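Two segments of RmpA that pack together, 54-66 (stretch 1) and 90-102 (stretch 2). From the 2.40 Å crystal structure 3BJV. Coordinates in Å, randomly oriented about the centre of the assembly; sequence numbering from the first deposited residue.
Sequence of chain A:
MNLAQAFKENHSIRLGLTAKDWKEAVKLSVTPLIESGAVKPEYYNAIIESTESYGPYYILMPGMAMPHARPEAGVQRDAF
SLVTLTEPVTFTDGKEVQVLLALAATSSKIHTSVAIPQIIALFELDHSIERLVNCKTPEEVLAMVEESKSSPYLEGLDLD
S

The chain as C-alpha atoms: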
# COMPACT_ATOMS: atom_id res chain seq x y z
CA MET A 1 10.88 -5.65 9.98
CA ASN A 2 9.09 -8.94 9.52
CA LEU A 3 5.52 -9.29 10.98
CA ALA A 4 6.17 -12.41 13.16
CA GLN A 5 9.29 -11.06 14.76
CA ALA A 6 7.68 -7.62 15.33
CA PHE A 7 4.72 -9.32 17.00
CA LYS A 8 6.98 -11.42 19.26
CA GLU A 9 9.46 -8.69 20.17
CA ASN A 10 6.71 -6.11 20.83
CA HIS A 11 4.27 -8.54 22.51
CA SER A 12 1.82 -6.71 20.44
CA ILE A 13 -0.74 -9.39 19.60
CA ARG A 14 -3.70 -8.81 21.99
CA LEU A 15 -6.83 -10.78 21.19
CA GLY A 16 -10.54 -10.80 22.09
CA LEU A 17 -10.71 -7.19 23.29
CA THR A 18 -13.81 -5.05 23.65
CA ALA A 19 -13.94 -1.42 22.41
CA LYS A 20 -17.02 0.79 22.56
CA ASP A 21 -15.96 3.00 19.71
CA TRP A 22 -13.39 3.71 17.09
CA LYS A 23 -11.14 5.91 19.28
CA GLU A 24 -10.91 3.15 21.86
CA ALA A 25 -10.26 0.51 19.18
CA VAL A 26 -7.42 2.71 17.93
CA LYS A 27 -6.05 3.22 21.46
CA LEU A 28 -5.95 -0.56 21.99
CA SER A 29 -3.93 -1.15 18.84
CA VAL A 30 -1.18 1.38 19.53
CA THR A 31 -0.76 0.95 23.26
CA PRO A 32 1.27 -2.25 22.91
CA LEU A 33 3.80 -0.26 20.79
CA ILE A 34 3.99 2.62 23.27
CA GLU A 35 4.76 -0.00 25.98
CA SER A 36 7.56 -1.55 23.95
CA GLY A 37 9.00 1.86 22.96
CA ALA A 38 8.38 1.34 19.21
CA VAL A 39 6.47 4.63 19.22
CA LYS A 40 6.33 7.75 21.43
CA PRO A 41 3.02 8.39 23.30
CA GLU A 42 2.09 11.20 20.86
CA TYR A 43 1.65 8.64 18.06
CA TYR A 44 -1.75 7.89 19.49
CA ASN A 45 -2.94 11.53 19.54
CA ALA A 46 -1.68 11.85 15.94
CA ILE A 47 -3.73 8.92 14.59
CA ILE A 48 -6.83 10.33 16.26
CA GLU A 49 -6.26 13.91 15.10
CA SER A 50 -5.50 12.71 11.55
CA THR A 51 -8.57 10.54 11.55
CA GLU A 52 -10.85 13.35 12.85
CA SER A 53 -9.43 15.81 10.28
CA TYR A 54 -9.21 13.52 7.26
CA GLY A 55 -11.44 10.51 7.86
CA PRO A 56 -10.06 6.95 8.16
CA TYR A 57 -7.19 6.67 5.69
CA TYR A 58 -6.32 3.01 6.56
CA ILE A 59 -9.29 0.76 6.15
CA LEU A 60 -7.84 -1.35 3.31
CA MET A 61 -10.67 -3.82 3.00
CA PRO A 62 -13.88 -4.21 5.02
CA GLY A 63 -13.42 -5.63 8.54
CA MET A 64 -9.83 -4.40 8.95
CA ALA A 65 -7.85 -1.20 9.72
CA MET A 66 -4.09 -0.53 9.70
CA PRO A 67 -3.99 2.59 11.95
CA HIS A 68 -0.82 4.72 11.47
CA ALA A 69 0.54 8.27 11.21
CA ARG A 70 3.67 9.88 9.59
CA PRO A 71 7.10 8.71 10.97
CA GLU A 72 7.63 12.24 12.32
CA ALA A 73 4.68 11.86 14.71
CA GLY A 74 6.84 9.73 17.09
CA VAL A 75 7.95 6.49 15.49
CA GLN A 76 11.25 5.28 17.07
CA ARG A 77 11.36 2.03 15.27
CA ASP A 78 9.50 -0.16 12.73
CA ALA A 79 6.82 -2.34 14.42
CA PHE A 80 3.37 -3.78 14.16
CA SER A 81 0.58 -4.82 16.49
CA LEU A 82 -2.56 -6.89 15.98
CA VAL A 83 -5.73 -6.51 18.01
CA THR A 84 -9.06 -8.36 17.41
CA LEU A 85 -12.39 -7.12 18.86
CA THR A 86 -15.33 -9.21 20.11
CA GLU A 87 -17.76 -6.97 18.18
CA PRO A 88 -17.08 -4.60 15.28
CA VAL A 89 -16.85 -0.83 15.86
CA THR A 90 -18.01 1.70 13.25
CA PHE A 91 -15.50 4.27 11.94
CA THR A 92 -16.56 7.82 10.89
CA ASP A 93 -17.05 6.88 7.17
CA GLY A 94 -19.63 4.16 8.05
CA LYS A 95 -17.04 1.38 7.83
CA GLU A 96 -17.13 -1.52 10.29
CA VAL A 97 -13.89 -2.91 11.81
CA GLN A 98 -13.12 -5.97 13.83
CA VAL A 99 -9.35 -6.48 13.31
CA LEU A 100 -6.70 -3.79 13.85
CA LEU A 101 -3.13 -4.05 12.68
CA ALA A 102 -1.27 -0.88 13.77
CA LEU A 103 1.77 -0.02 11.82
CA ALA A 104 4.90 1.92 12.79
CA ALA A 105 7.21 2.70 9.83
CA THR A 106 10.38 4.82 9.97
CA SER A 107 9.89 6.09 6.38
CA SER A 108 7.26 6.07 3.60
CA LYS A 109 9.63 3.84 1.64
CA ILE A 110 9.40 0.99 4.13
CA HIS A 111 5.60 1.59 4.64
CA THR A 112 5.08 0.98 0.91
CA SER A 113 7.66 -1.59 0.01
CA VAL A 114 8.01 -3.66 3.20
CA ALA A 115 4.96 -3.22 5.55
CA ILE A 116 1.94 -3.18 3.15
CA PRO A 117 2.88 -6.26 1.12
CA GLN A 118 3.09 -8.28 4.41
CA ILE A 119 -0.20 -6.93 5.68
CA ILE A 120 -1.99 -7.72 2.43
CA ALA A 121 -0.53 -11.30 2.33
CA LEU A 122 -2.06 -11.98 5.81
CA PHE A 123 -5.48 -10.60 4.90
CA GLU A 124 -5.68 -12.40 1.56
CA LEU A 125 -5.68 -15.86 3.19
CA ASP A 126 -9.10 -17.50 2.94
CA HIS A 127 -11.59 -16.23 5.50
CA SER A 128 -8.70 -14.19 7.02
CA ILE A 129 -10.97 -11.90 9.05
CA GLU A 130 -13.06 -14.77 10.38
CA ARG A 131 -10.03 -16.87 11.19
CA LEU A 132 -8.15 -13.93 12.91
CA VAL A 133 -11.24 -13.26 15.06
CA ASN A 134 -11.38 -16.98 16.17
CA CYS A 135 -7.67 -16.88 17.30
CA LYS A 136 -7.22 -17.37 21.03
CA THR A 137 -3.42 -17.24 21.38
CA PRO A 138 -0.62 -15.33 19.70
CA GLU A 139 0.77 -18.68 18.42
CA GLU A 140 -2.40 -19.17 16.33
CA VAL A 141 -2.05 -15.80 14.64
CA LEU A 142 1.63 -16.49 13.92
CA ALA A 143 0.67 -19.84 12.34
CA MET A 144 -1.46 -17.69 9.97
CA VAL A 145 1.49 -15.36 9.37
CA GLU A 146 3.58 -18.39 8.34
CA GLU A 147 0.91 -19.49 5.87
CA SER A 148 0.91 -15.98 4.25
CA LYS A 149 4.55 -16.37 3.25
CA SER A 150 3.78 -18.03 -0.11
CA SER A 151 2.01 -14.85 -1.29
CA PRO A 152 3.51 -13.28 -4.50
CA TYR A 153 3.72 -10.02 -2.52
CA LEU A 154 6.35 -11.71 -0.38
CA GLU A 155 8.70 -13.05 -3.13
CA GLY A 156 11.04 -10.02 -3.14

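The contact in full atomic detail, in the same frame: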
# COMPACT_ATOMS: atom_id res chain seq x y z
N TYR A 54 -9.28 13.99 8.65
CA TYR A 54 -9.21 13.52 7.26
C TYR A 54 -10.19 12.41 6.96
O TYR A 54 -10.40 12.10 5.81
CB TYR A 54 -7.79 13.06 6.91
CG TYR A 54 -6.82 14.18 6.61
CD1 TYR A 54 -6.73 14.71 5.32
CD2 TYR A 54 -5.95 14.70 7.60
CE1 TYR A 54 -5.84 15.74 5.01
CE2 TYR A 54 -5.06 15.73 7.32
CZ TYR A 54 -5.02 16.24 6.00
OH TYR A 54 -4.16 17.25 5.61
N GLY A 55 -10.78 11.81 7.99
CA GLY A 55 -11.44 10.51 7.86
C GLY A 55 -10.44 9.35 7.96
O GLY A 55 -9.24 9.55 7.88
N PRO A 56 -10.94 8.12 8.11
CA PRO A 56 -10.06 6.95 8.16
C PRO A 56 -9.28 6.89 6.87
O PRO A 56 -9.86 6.94 5.82
CB PRO A 56 -11.04 5.76 8.21
CG PRO A 56 -12.37 6.32 8.69
CD PRO A 56 -12.37 7.78 8.20
N TYR A 57 -7.97 6.80 6.93
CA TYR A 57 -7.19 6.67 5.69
C TYR A 57 -6.50 5.29 5.67
O TYR A 57 -5.47 5.12 5.03
CB TYR A 57 -6.18 7.86 5.53
CG TYR A 57 -5.43 8.17 6.82
CD1 TYR A 57 -4.15 7.65 7.05
CD2 TYR A 57 -6.06 8.90 7.85
CE1 TYR A 57 -3.48 7.91 8.26
CE2 TYR A 57 -5.40 9.13 9.06
CZ TYR A 57 -4.11 8.62 9.25
OH TYR A 57 -3.51 8.83 10.47
N TYR A 58 -7.07 4.28 6.36
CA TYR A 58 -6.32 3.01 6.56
C TYR A 58 -7.20 1.79 6.63
O TYR A 58 -6.82 0.75 7.12
CB TYR A 58 -5.45 3.12 7.80
CG TYR A 58 -6.16 3.82 8.97
CD1 TYR A 58 -7.18 3.16 9.72
CD2 TYR A 58 -5.82 5.11 9.33
CE1 TYR A 58 -7.83 3.79 10.80
CE2 TYR A 58 -6.46 5.75 10.41
CZ TYR A 58 -7.45 5.10 11.14
OH TYR A 58 -8.07 5.80 12.18
N ILE A 59 -8.40 1.89 6.12
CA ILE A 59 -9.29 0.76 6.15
C ILE A 59 -9.17 0.12 4.78
O ILE A 59 -9.97 0.42 3.90
CB ILE A 59 -10.75 1.19 6.54
CG1 ILE A 59 -10.75 1.79 7.96
CG2 ILE A 59 -11.69 0.00 6.46
CD1 ILE A 59 -12.01 2.38 8.43
N LEU A 60 -8.17 -0.76 4.62
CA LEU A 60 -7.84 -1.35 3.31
C LEU A 60 -8.90 -2.20 2.64
O LEU A 60 -9.06 -2.16 1.42
CB LEU A 60 -6.55 -2.17 3.34
CG LEU A 60 -5.24 -1.40 3.13
CD1 LEU A 60 -4.20 -2.39 2.66
CD2 LEU A 60 -5.34 -0.13 2.21
N MET A 61 -9.59 -2.98 3.46
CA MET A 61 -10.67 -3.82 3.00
C MET A 61 -11.64 -3.88 4.16
O MET A 61 -11.24 -3.60 5.28
CB MET A 61 -10.16 -5.20 2.59
CG MET A 61 -9.30 -6.00 3.60
SD MET A 61 -8.83 -7.70 3.00
CE MET A 61 -10.17 -8.75 3.62
N PRO A 62 -12.92 -4.25 3.90
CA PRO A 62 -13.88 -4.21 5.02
C PRO A 62 -13.54 -5.22 6.12
O PRO A 62 -13.00 -6.26 5.81
CB PRO A 62 -15.23 -4.51 4.35
CG PRO A 62 -15.00 -4.20 2.87
CD PRO A 62 -13.57 -4.70 2.66
N GLY A 63 -13.84 -4.87 7.38
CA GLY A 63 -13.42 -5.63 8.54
C GLY A 63 -12.06 -5.24 9.14
O GLY A 63 -11.83 -5.46 10.33
N MET A 64 -11.13 -4.70 8.36
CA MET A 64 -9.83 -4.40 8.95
C MET A 64 -9.36 -2.91 8.82
O MET A 64 -9.78 -2.18 7.91
CB MET A 64 -8.77 -5.39 8.42
CG MET A 64 -8.29 -5.14 6.98
SD MET A 64 -7.20 -3.68 6.76
CE MET A 64 -5.62 -4.36 7.24
N ALA A 65 -8.51 -2.48 9.75
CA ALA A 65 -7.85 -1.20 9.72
C ALA A 65 -6.37 -1.41 9.99
O ALA A 65 -6.01 -2.27 10.80
CB ALA A 65 -8.46 -0.29 10.77
N MET A 66 -5.51 -0.65 9.32
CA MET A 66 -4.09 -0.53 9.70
C MET A 66 -3.75 0.87 10.21
O MET A 66 -3.11 1.64 9.50
CB MET A 66 -3.15 -0.94 8.56
CG MET A 66 -3.68 -0.62 7.24
SD MET A 66 -2.49 -0.86 5.94
CE MET A 66 -1.40 0.58 6.25
N THR A 90 -17.77 0.96 14.48
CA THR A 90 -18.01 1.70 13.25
C THR A 90 -17.10 2.92 13.20
O THR A 90 -17.08 3.72 14.12
CB THR A 90 -19.47 2.13 13.14
OG1 THR A 90 -20.33 1.00 13.41
CG2 THR A 90 -19.77 2.62 11.75
N PHE A 91 -16.30 3.04 12.15
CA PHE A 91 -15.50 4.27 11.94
C PHE A 91 -16.31 5.42 11.33
O PHE A 91 -17.46 5.23 10.94
CB PHE A 91 -14.24 3.96 11.11
CG PHE A 91 -13.09 3.45 11.93
CD1 PHE A 91 -13.14 2.19 12.53
CD2 PHE A 91 -11.97 4.25 12.15
CE1 PHE A 91 -12.05 1.72 13.32
CE2 PHE A 91 -10.89 3.79 12.91
CZ PHE A 91 -10.93 2.53 13.51
N THR A 92 -15.75 6.62 11.24
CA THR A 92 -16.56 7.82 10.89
C THR A 92 -17.16 7.78 9.47
O THR A 92 -18.18 8.45 9.23
CB THR A 92 -15.84 9.20 11.15
OG1 THR A 92 -14.45 9.13 10.78
CG2 THR A 92 -15.92 9.58 12.60
N ASP A 93 -16.56 7.00 8.57
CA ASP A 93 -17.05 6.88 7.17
C ASP A 93 -18.11 5.80 6.94
O ASP A 93 -18.38 5.43 5.77
CB ASP A 93 -15.86 6.64 6.20
CG ASP A 93 -15.01 5.47 6.62
OD1 ASP A 93 -15.35 4.80 7.63
OD2 ASP A 93 -13.98 5.22 5.95
N GLY A 94 -18.66 5.27 8.04
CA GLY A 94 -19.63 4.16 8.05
C GLY A 94 -19.01 2.77 7.99
O GLY A 94 -19.71 1.78 7.89
N LYS A 95 -17.69 2.68 8.01
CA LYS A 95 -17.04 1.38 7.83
C LYS A 95 -16.89 0.61 9.15
O LYS A 95 -16.50 1.17 10.19
CB LYS A 95 -15.72 1.56 7.10
CG LYS A 95 -15.88 1.76 5.61
CD LYS A 95 -14.52 2.02 4.90
CE LYS A 95 -14.40 1.23 3.55
NZ LYS A 95 -14.50 -0.32 3.68
N GLU A 96 -17.27 -0.65 9.12
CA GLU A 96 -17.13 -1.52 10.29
C GLU A 96 -15.76 -2.23 10.37
O GLU A 96 -15.21 -2.62 9.33
CB GLU A 96 -18.28 -2.49 10.38
CG GLU A 96 -19.50 -1.83 11.04
CD GLU A 96 -20.67 -2.80 11.17
OE1 GLU A 96 -21.04 -3.18 12.33
OE2 GLU A 96 -21.19 -3.20 10.12
N VAL A 97 -15.22 -2.33 11.58
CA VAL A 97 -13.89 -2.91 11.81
C VAL A 97 -13.92 -3.85 12.95
O VAL A 97 -14.48 -3.53 13.99
CB VAL A 97 -12.76 -1.83 12.09
CG1 VAL A 97 -11.46 -2.49 12.43
CG2 VAL A 97 -12.60 -0.91 10.84
N GLN A 98 -13.31 -5.01 12.76
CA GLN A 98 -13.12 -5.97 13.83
C GLN A 98 -11.67 -6.38 14.10
O GLN A 98 -11.37 -6.92 15.14
CB GLN A 98 -13.98 -7.19 13.59
CG GLN A 98 -14.28 -7.85 14.91
CD GLN A 98 -15.38 -8.89 14.83
OE1 GLN A 98 -15.80 -9.44 15.85
NE2 GLN A 98 -15.87 -9.15 13.60
N VAL A 99 -10.77 -6.14 13.14
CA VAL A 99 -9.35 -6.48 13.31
C VAL A 99 -8.49 -5.24 13.07
O VAL A 99 -8.66 -4.55 12.06
CB VAL A 99 -8.88 -7.63 12.38
CG1 VAL A 99 -7.48 -8.08 12.74
CG2 VAL A 99 -9.86 -8.81 12.42
N LEU A 100 -7.58 -4.95 14.00
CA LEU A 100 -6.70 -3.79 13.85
C LEU A 100 -5.22 -4.18 13.86
O LEU A 100 -4.74 -4.84 14.78
CB LEU A 100 -7.01 -2.66 14.85
CG LEU A 100 -8.45 -2.21 14.86
CD1 LEU A 100 -9.15 -2.78 16.08
CD2 LEU A 100 -8.50 -0.71 14.90
N LEU A 101 -4.54 -3.82 12.79
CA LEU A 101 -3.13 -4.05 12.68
C LEU A 101 -2.43 -2.66 12.57
O LEU A 101 -2.40 -2.06 11.49
CB LEU A 101 -2.83 -4.98 11.51
CG LEU A 101 -1.58 -5.88 11.61
CD1 LEU A 101 -1.66 -7.00 10.54
CD2 LEU A 101 -0.31 -5.04 11.41
N ALA A 102 -1.97 -2.15 13.71
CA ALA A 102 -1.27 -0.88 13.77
C ALA A 102 0.13 -1.02 13.24
O ALA A 102 0.79 -2.04 13.40
CB ALA A 102 -1.22 -0.36 15.14

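The two segments meet along two zones of different character: a short parallel β ladder at one end and an interlocking of side chains at the other. Together they bury 714 Å², summed over both sides.

The ladder pairs G63 with V97, M64 with V99 and A65 with L100, at CA-CA separations of 4.3, 4.8 and 5.0 Å. The step from V97 to V99 against consecutive residues G63 and M64 identifies a β bulge, with Q98 as the extra residue where the chain turns a corner. The carbonyl of G63 absorbs the irregularity by accepting two hydrogen bonds, from Q98 N (2.9 Å to G63 O, N-H...O angle 163°) and from V99 N (3.1 Å to G63 O, 162°). Beyond the bulge the pattern is regular: A65 N donates to V99 O at 3.1 Å, and L101 N donates to A65 O at 2.9 Å and 169°. Before it, G63 N reaches E96 O at a longer 3.3 Å and a more bent 140°. Close CA-H...O contacts fill the gaps between these bonds, among them M64 CA to V99 O at 3.3 Å and M66 CA to L101 O at 2.9 Å.

G63 also belongs to the type II turn from M61 to M64. At its phi/psi of 89/-27°, a CB would be jammed against the carbonyl O of P62, so the backbone itself calls for glycine. That CB would point away from the second stretch, and the glycine is therefore explained by its own conformation rather than by a need for room across the contact.

In the side-chain zone, I59 is the principal bump, pointing toward the second stretch and losing 75 Å² to it. Its CD1 packs against both F91 and V97, 3.8 Å from F91 CG and 4.1 Å from V97 CG2, while I59 CG2 meets the aliphatic part of K95, 3.8 Å from K95 CD. The hollow receiving I59 is thus lined by a ring, a branched side chain and a methylene chain. Both V97 methyls also border A65, V97 CG1 at 4.1 Å and V97 CG2 at 4.2 Å from A65 CB; that small side chain also approaches L100, A65 CB lying 4.2 Å from L100 CD2.

F91 in turn projects toward the first stretch. P56 CG comes within 3.9 Å of F91 CB, and Y58 OH lies at the edge of the F91 ring, 3.5 Å from F91 CE2. Since F91 CE2 is likewise near the plane of the Y58 ring, the two aromatics meet edge to edge and are not stacked. P56 also fits against the type I turn from F91 to G94: its CG is 3.4 Å from D93 OD2 and its CD 3.6 Å from T92 OG1. These are packing contacts. Within the turn G94 N donates to F91 O at 3.1 Å, and just past it K95 N donates to D93 OD1 at 3.2 Å.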